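Local coordinates for protein HTPA Reductase (Selaginella moellendorffii, PDB 5U5N) that probably catalyses the NAD(P)H-dependent reduction of 4-hydroxy-tetrahydrodipicolinate to tetrahydrodipicolinate in the diaminopimelate route of lysine biosynthesis, at residues V9-G14 and P33-G38; L2-V7 and A27-V32. All blocks are in the same frame, centred on the assembly; numbering follows the deposited sequence.

Contact 1 (V9-G14 and P33-G38); sequences VNDCTG and PLSLTG. With NAD (nicotinamide-adenine-dinucleotide), chain C.
Asp11 and Thr37 lie side by side, their side chains running the same way. From its CB, which sits 3.5 Å from Leu36 O and close to NAD N3A, the aspartate extends with CG anti to the backbone N (chi1 177°). The two carboxylate oxygens then divide their work. Asp11 OD1 turns back to its own loop, accepting a fairly straight bond from Thr13 N at 2.9 Å and a shorter one from Thr13 OG1, both from the same face of the carboxylate; the first closes an Asx turn. Asp11 OD2 takes the hydroxyl of Thr37 OG1 at 2.7 Å, from above the carboxylate plane, and the ribose hydroxyl NAD O3B at 2.9 Å, with a weak bond from NAD O2B. Replacing Asp11 by an alanine would probably leave the ribose hydroxyl O3B and both threonine hydroxyls without this acceptor and let the ribose shift.

Ser35 OG donates to Val9 O at 2.6 Å in the carbonyl plane, and Cys12 SG lies 3.6 Å from Ser35 OG. Asn10 OD1 accepts from Leu36 N at 3.1 Å, the donor standing well above its amide plane. A water links Val9 N to Leu34 O. At Gly14, the N-cap of helix 15-27, and at Gly38 a CB would collide with the cofactor. Strand 7-10, the turn, helix 15-27 and strand 34-37 follow one another as the beta-alpha-beta unit of a Rossmann fold, whose loop holds the ribose through Asp11, with a weak bond from Gly38 N to NAD O2B.

Contact 2 (L2-V7 and A27-V32); sequences LAAAPV and AGLRLV
Val7 and Leu31 form a single beta bridge, held by the backbone of Val7. Val7 N donates to Arg30 O over 2.8 Å, almost in line with the carbonyl bond, and Val7 O accepts from Val32 N over 2.9 Å, the donor tilted out of the carbonyl plane. Leu31 CA adds a CA-H...O contact to the same oxygen, which Leu31 CD1 and Val32 CG2 also approach.

Around the bridge the side chains fall into two groups. In one, Leu29 CD2 meets Ala4 CB at 3.5 Å, a close approach for two methyls, and lies 4.0 Å from Leu2 CD1, the two leucine side chains crossing at about a right angle. Leu2 CD1 also touches Ala27 O. Leu29 CD1 faces Val7 CG1 more loosely. In the other, Pro6 CB packs against Val32 CG2 at 3.9 Å and against the aliphatic part of Arg30. There chi1 (-173°) sets CG anti to the backbone N, the chain is extended from CG to NE, and Arg30 CB, CG and CD lie 4.0 to 4.2 Å from Pro6 CB.

Further out, a water donates to Ala4 O and accepts from Arg30 N, joining the backbones where they diverge. Gly28, just past helix 15-27, has the positive phi of a Schellman motif; the side chain of Leu29 then starts toward the N-terminal segment. Helix 241-259 packs on Ala4, Val7 and Leu29, and its Ser255 OG is hydrogen-bonded to Ala5 N, while Tyr72 lies against Pro6, Arg30 and Val32. This bridge at the start of strand 7-10, beside the loop returning from helix 15-27, rests on backbone bonds and apolar fit, and side-chain charge probably contributes little.

In the fold
Contacts 1 and 2 join the same two parts of the chain: 2-7 leads into 9-14 through strand 7-10, the loop 27-32 leads into 33-38, and helix 15-27 is the crossover. Their centres are 16 Å apart, and they touch where Val9 CG2 packs on Leu31 CD1 at 3.9 Å. Contact 1 lies at the cofactor and supplies six residues of its pocket, whereas the side chain of Leu31 in contact 2 is about 13 Å from NAD and about 11 Å from the side chain of Asp11. Contact 2 joins the start of strand 7-10 to the loop before strand 34-37, and contact 1 brings the far ends of these strands together through side chains beside the adenosine ribose.

Contact 1 (V9-G14 and P33-G38)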
loop_
_atom_site.group_PDB
_atom_site.type_symbol
_atom_site.label_atom_id
_atom_site.label_comp_id
_atom_site.label_asym_id
_atom_site.label_seq_id
_atom_site.Cartn_x
_atom_site.Cartn_y
_atom_site.Cartn_z
ATOM N N VAL A 9 -15.727 29.352 -5.761
ATOM C CA VAL A 9 -14.503 29.219 -4.969
ATOM C C VAL A 9 -14.259 30.487 -4.177
ATOM O O VAL A 9 -13.988 31.519 -4.768
ATOM C CB VAL A 9 -13.277 28.920 -5.870
ATOM C CG1 VAL A 9 -12.031 28.766 -5.045
ATOM C CG2 VAL A 9 -13.540 27.695 -6.734
ATOM N N ASN A 10 -14.370 30.376 -2.840
ATOM C CA ASN A 10 -14.011 31.413 -1.876
ATOM C C ASN A 10 -12.737 30.972 -1.187
ATOM O O ASN A 10 -12.771 29.983 -0.450
ATOM C CB ASN A 10 -15.146 31.584 -0.866
ATOM C CG ASN A 10 -16.471 31.846 -1.551
ATOM O OD1 ASN A 10 -16.503 32.447 -2.617
ATOM N ND2 ASN A 10 -17.556 31.442 -0.949
ATOM N N ASP A 11 -11.588 31.613 -1.402
ATOM C CA ASP A 11 -11.352 32.889 -2.063
ATOM C C ASP A 11 -10.521 32.588 -3.291
ATOM O O ASP A 11 -9.425 32.079 -3.156
ATOM C CB ASP A 11 -10.545 33.748 -1.064
ATOM C CG ASP A 11 -10.122 35.116 -1.599
ATOM O OD1 ASP A 11 -10.410 35.497 -2.758
ATOM O OD2 ASP A 11 -9.465 35.849 -0.816
ATOM N N CYS A 12 -11.010 32.920 -4.481
ATOM C CA CYS A 12 -10.228 32.641 -5.686
ATOM C C CYS A 12 -8.938 33.476 -5.817
ATOM O O CYS A 12 -8.130 33.181 -6.702
ATOM C CB CYS A 12 -11.093 32.734 -6.941
ATOM S SG CYS A 12 -11.503 34.411 -7.413
ATOM N N THR A 13 -8.737 34.484 -4.947
ATOM C CA THR A 13 -7.492 35.255 -4.902
ATOM C C THR A 13 -6.459 34.729 -3.941
ATOM O O THR A 13 -5.324 35.148 -4.002
ATOM C CB THR A 13 -7.753 36.745 -4.496
ATOM O OG1 THR A 13 -8.220 36.829 -3.140
ATOM C CG2 THR A 13 -8.767 37.355 -5.406
ATOM N N GLY A 14 -6.850 33.863 -3.016
ATOM C CA GLY A 14 -5.875 33.138 -2.189
ATOM C C GLY A 14 -5.069 32.138 -3.017
ATOM O O GLY A 14 -5.425 31.863 -4.154
ATOM N N PRO A 33 -18.944 33.153 -11.628
ATOM C CA PRO A 33 -18.040 34.296 -11.703
ATOM C C PRO A 33 -18.238 35.307 -10.556
ATOM O O PRO A 33 -18.189 36.532 -10.776
ATOM C CB PRO A 33 -18.403 34.900 -13.050
ATOM C CG PRO A 33 -19.871 34.710 -13.109
ATOM C CD PRO A 33 -20.125 33.363 -12.489
ATOM N N LEU A 34 -18.432 34.791 -9.345
ATOM C CA LEU A 34 -18.424 35.571 -8.103
ATOM C C LEU A 34 -17.630 34.833 -7.061
ATOM O O LEU A 34 -17.656 33.625 -7.019
ATOM C CB LEU A 34 -19.844 35.800 -7.599
ATOM C CG LEU A 34 -20.672 36.759 -8.443
ATOM C CD1 LEU A 34 -22.138 36.471 -8.330
ATOM C CD2 LEU A 34 -20.414 38.174 -8.021
ATOM N N SER A 35 -16.891 35.571 -6.255
ATOM C CA SER A 35 -16.101 35.035 -5.170
ATOM C C SER A 35 -16.142 36.005 -3.992
ATOM O O SER A 35 -16.484 37.191 -4.150
ATOM C CB SER A 35 -14.663 34.820 -5.650
ATOM O OG SER A 35 -13.891 34.105 -4.682
ATOM N N LEU A 36 -15.838 35.490 -2.809
ATOM C CA LEU A 36 -15.801 36.274 -1.581
ATOM C C LEU A 36 -14.369 36.257 -1.102
ATOM O O LEU A 36 -13.716 35.188 -1.092
ATOM C CB LEU A 36 -16.754 35.677 -0.553
ATOM C CG LEU A 36 -18.218 35.923 -0.897
ATOM C CD1 LEU A 36 -19.148 35.063 -0.087
ATOM C CD2 LEU A 36 -18.589 37.389 -0.659
ATOM N N THR A 37 -13.845 37.433 -0.781
ATOM C CA THR A 37 -12.478 37.577 -0.298
ATOM C C THR A 37 -12.568 38.041 1.145
ATOM O O THR A 37 -13.675 38.281 1.658
ATOM C CB THR A 37 -11.601 38.479 -1.217
ATOM O OG1 THR A 37 -10.235 38.415 -0.795
ATOM C CG2 THR A 37 -12.069 39.944 -1.236
ATOM N N GLY A 38 -11.419 38.122 1.810
ATOM C CA GLY A 38 -11.400 38.235 3.274
ATOM C C GLY A 38 -11.533 39.642 3.775
ATOM O O GLY A 38 -11.442 40.588 2.991
HETATM P PA NAD C . -3.942 32.468 1.417
HETATM O O1A NAD C . -3.499 33.297 2.611
HETATM O O2A NAD C . -3.146 32.448 0.128
HETATM O O5B NAD C . -5.435 32.847 1.012
HETATM C C5B NAD C . -6.526 32.742 1.907
HETATM C C4B NAD C . -7.534 33.791 1.456
HETATM O O4B NAD C . -8.739 33.720 2.217
HETATM C C3B NAD C . -7.007 35.221 1.577
HETATM O O3B NAD C . -6.756 35.745 0.260
HETATM C C2B NAD C . -8.080 35.971 2.381
HETATM O O2B NAD C . -8.280 37.323 1.909
HETATM C C1B NAD C . -9.301 35.036 2.268
HETATM N N9A NAD C . -10.342 35.096 3.330
HETATM C C8A NAD C . -10.154 35.280 4.654
HETATM N N7A NAD C . -11.338 35.270 5.309
HETATM C C5A NAD C . -12.311 35.064 4.404
HETATM C C6A NAD C . -13.786 34.959 4.427
HETATM N N6A NAD C . -14.471 35.060 5.586
HETATM N N1A NAD C . -14.438 34.746 3.262
HETATM C C2A NAD C . -13.781 34.649 2.087
HETATM N N3A NAD C . -12.432 34.747 1.994
HETATM C C4A NAD C . -11.655 34.946 3.098
HETATM O O3 NAD C . -4.176 30.969 1.973
HETATM P PN NAD C . -3.909 29.627 1.100
HETATM O O1N NAD C . -2.412 29.562 0.903
HETATM O O2N NAD C . -4.832 29.617 -0.104
HETATM O O5D NAD C . -4.470 28.528 2.141
HETATM C C5D NAD C . -5.829 28.596 2.558
HETATM C C4D NAD C . -6.183 27.550 3.607
HETATM O O4D NAD C . -6.220 26.259 2.987
HETATM C C3D NAD C . -5.183 27.461 4.769
HETATM O O3D NAD C . -5.858 27.296 6.029
HETATM C C2D NAD C . -4.361 26.229 4.443
HETATM O O2D NAD C . -3.876 25.542 5.598
HETATM C C1D NAD C . -5.379 25.358 3.721
HETATM N N1N NAD C . -4.820 24.288 2.869
HETATM C C2N NAD C . -5.421 23.087 2.959
HETATM C C3N NAD C . -5.009 21.993 2.204
HETATM C C7N NAD C . -5.703 20.651 2.348
HETATM O O7N NAD C . -5.071 19.639 2.090
HETATM N N7N NAD C . -6.978 20.546 2.759
HETATM C C4N NAD C . -3.931 22.172 1.336
HETATM C C5N NAD C . -3.309 23.416 1.247
HETATM C C6N NAD C . -3.775 24.471 2.029
HETATM O O HOH W 1 -16.119 31.394 -7.844
#

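Contact 2 (L2-V7 and A27-V32)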
loop_
_atom_site.group_PDB
_atom_site.type_symbol
_atom_site.label_atom_id
_atom_site.label_comp_id
_atom_site.label_asym_id
_atom_site.label_seq_id
_atom_site.Cartn_x
_atom_site.Cartn_y
_atom_site.Cartn_z
ATOM N N LEU A 2 -18.944 15.495 -17.492
ATOM C CA LEU A 2 -19.045 15.715 -16.038
ATOM C C LEU A 2 -20.432 15.964 -15.470
ATOM O O LEU A 2 -20.767 15.344 -14.471
ATOM C CB LEU A 2 -18.105 16.817 -15.590
ATOM C CG LEU A 2 -16.619 16.669 -15.894
ATOM C CD1 LEU A 2 -15.947 17.774 -15.121
ATOM C CD2 LEU A 2 -15.963 15.318 -15.587
ATOM N N ALA A 3 -21.254 16.830 -16.076
ATOM C CA ALA A 3 -22.651 17.035 -15.616
ATOM C C ALA A 3 -22.769 17.377 -14.106
ATOM O O ALA A 3 -23.644 16.923 -13.387
ATOM C CB ALA A 3 -23.496 15.815 -15.964
ATOM N N ALA A 4 -21.829 18.171 -13.642
ATOM C CA ALA A 4 -21.700 18.461 -12.236
ATOM C C ALA A 4 -22.269 19.847 -11.911
ATOM O O ALA A 4 -22.371 20.709 -12.766
ATOM C CB ALA A 4 -20.245 18.415 -11.874
ATOM N N ALA A 5 -22.565 20.079 -10.644
ATOM C CA ALA A 5 -22.933 21.405 -10.136
ATOM C C ALA A 5 -21.864 22.459 -10.455
ATOM O O ALA A 5 -20.670 22.154 -10.478
ATOM C CB ALA A 5 -23.134 21.309 -8.631
ATOM N N PRO A 6 -22.274 23.709 -10.677
ATOM C CA PRO A 6 -21.284 24.783 -10.761
ATOM C C PRO A 6 -20.637 25.063 -9.398
ATOM O O PRO A 6 -21.213 24.758 -8.379
ATOM C CB PRO A 6 -22.123 25.973 -11.230
ATOM C CG PRO A 6 -23.455 25.735 -10.634
ATOM C CD PRO A 6 -23.649 24.246 -10.695
ATOM N N VAL A 7 -19.424 25.592 -9.394
ATOM C CA VAL A 7 -18.710 25.812 -8.146
ATOM C C VAL A 7 -18.367 27.295 -7.927
ATOM O O VAL A 7 -17.957 27.985 -8.855
ATOM C CB VAL A 7 -17.412 24.977 -7.996
ATOM C CG1 VAL A 7 -17.765 23.526 -7.930
ATOM C CG2 VAL A 7 -16.408 25.203 -9.109
ATOM N N ALA A 27 -10.561 21.480 -16.005
ATOM C CA ALA A 27 -11.300 20.206 -15.969
ATOM C C ALA A 27 -12.679 20.255 -16.616
ATOM O O ALA A 27 -13.262 19.210 -16.875
ATOM C CB ALA A 27 -11.467 19.760 -14.513
ATOM N N GLY A 28 -13.231 21.448 -16.831
ATOM C CA GLY A 28 -14.568 21.600 -17.407
ATOM C C GLY A 28 -15.705 21.721 -16.405
ATOM O O GLY A 28 -16.860 21.522 -16.759
ATOM N N LEU A 29 -15.408 22.035 -15.151
ATOM C CA LEU A 29 -16.462 22.488 -14.258
ATOM C C LEU A 29 -16.805 23.918 -14.585
ATOM O O LEU A 29 -15.980 24.655 -15.042
ATOM C CB LEU A 29 -16.037 22.400 -12.799
ATOM C CG LEU A 29 -16.023 20.969 -12.309
ATOM C CD1 LEU A 29 -15.540 20.954 -10.867
ATOM C CD2 LEU A 29 -17.429 20.368 -12.405
ATOM N N ARG A 30 -18.054 24.275 -14.356
ATOM C CA ARG A 30 -18.520 25.644 -14.455
ATOM C C ARG A 30 -18.187 26.458 -13.166
ATOM O O ARG A 30 -18.682 26.161 -12.086
ATOM C CB ARG A 30 -20.008 25.612 -14.658
ATOM C CG ARG A 30 -20.568 26.964 -14.947
ATOM C CD ARG A 30 -21.981 26.746 -15.323
ATOM N NE ARG A 30 -22.476 27.854 -16.107
ATOM C CZ ARG A 30 -23.721 27.937 -16.502
ATOM N NH1 ARG A 30 -24.599 26.976 -16.191
ATOM N NH2 ARG A 30 -24.082 28.973 -17.224
ATOM N N LEU A 31 -17.339 27.471 -13.322
ATOM C CA LEU A 31 -16.944 28.382 -12.264
ATOM C C LEU A 31 -17.903 29.576 -12.221
ATOM O O LEU A 31 -17.981 30.375 -13.176
ATOM C CB LEU A 31 -15.505 28.890 -12.499
ATOM C CG LEU A 31 -14.909 29.844 -11.470
ATOM C CD1 LEU A 31 -14.665 29.148 -10.152
ATOM C CD2 LEU A 31 -13.636 30.487 -11.950
ATOM N N VAL A 32 -18.588 29.723 -11.089
ATOM C CA VAL A 32 -19.495 30.844 -10.850
ATOM C C VAL A 32 -18.616 32.103 -10.826
ATOM O O VAL A 32 -17.621 32.124 -10.118
ATOM C CB VAL A 32 -20.250 30.632 -9.521
ATOM C CG1 VAL A 32 -21.038 31.873 -9.145
ATOM C CG2 VAL A 32 -21.186 29.444 -9.633
HETATM O O HOH W 2 -20.010 22.221 -13.179
#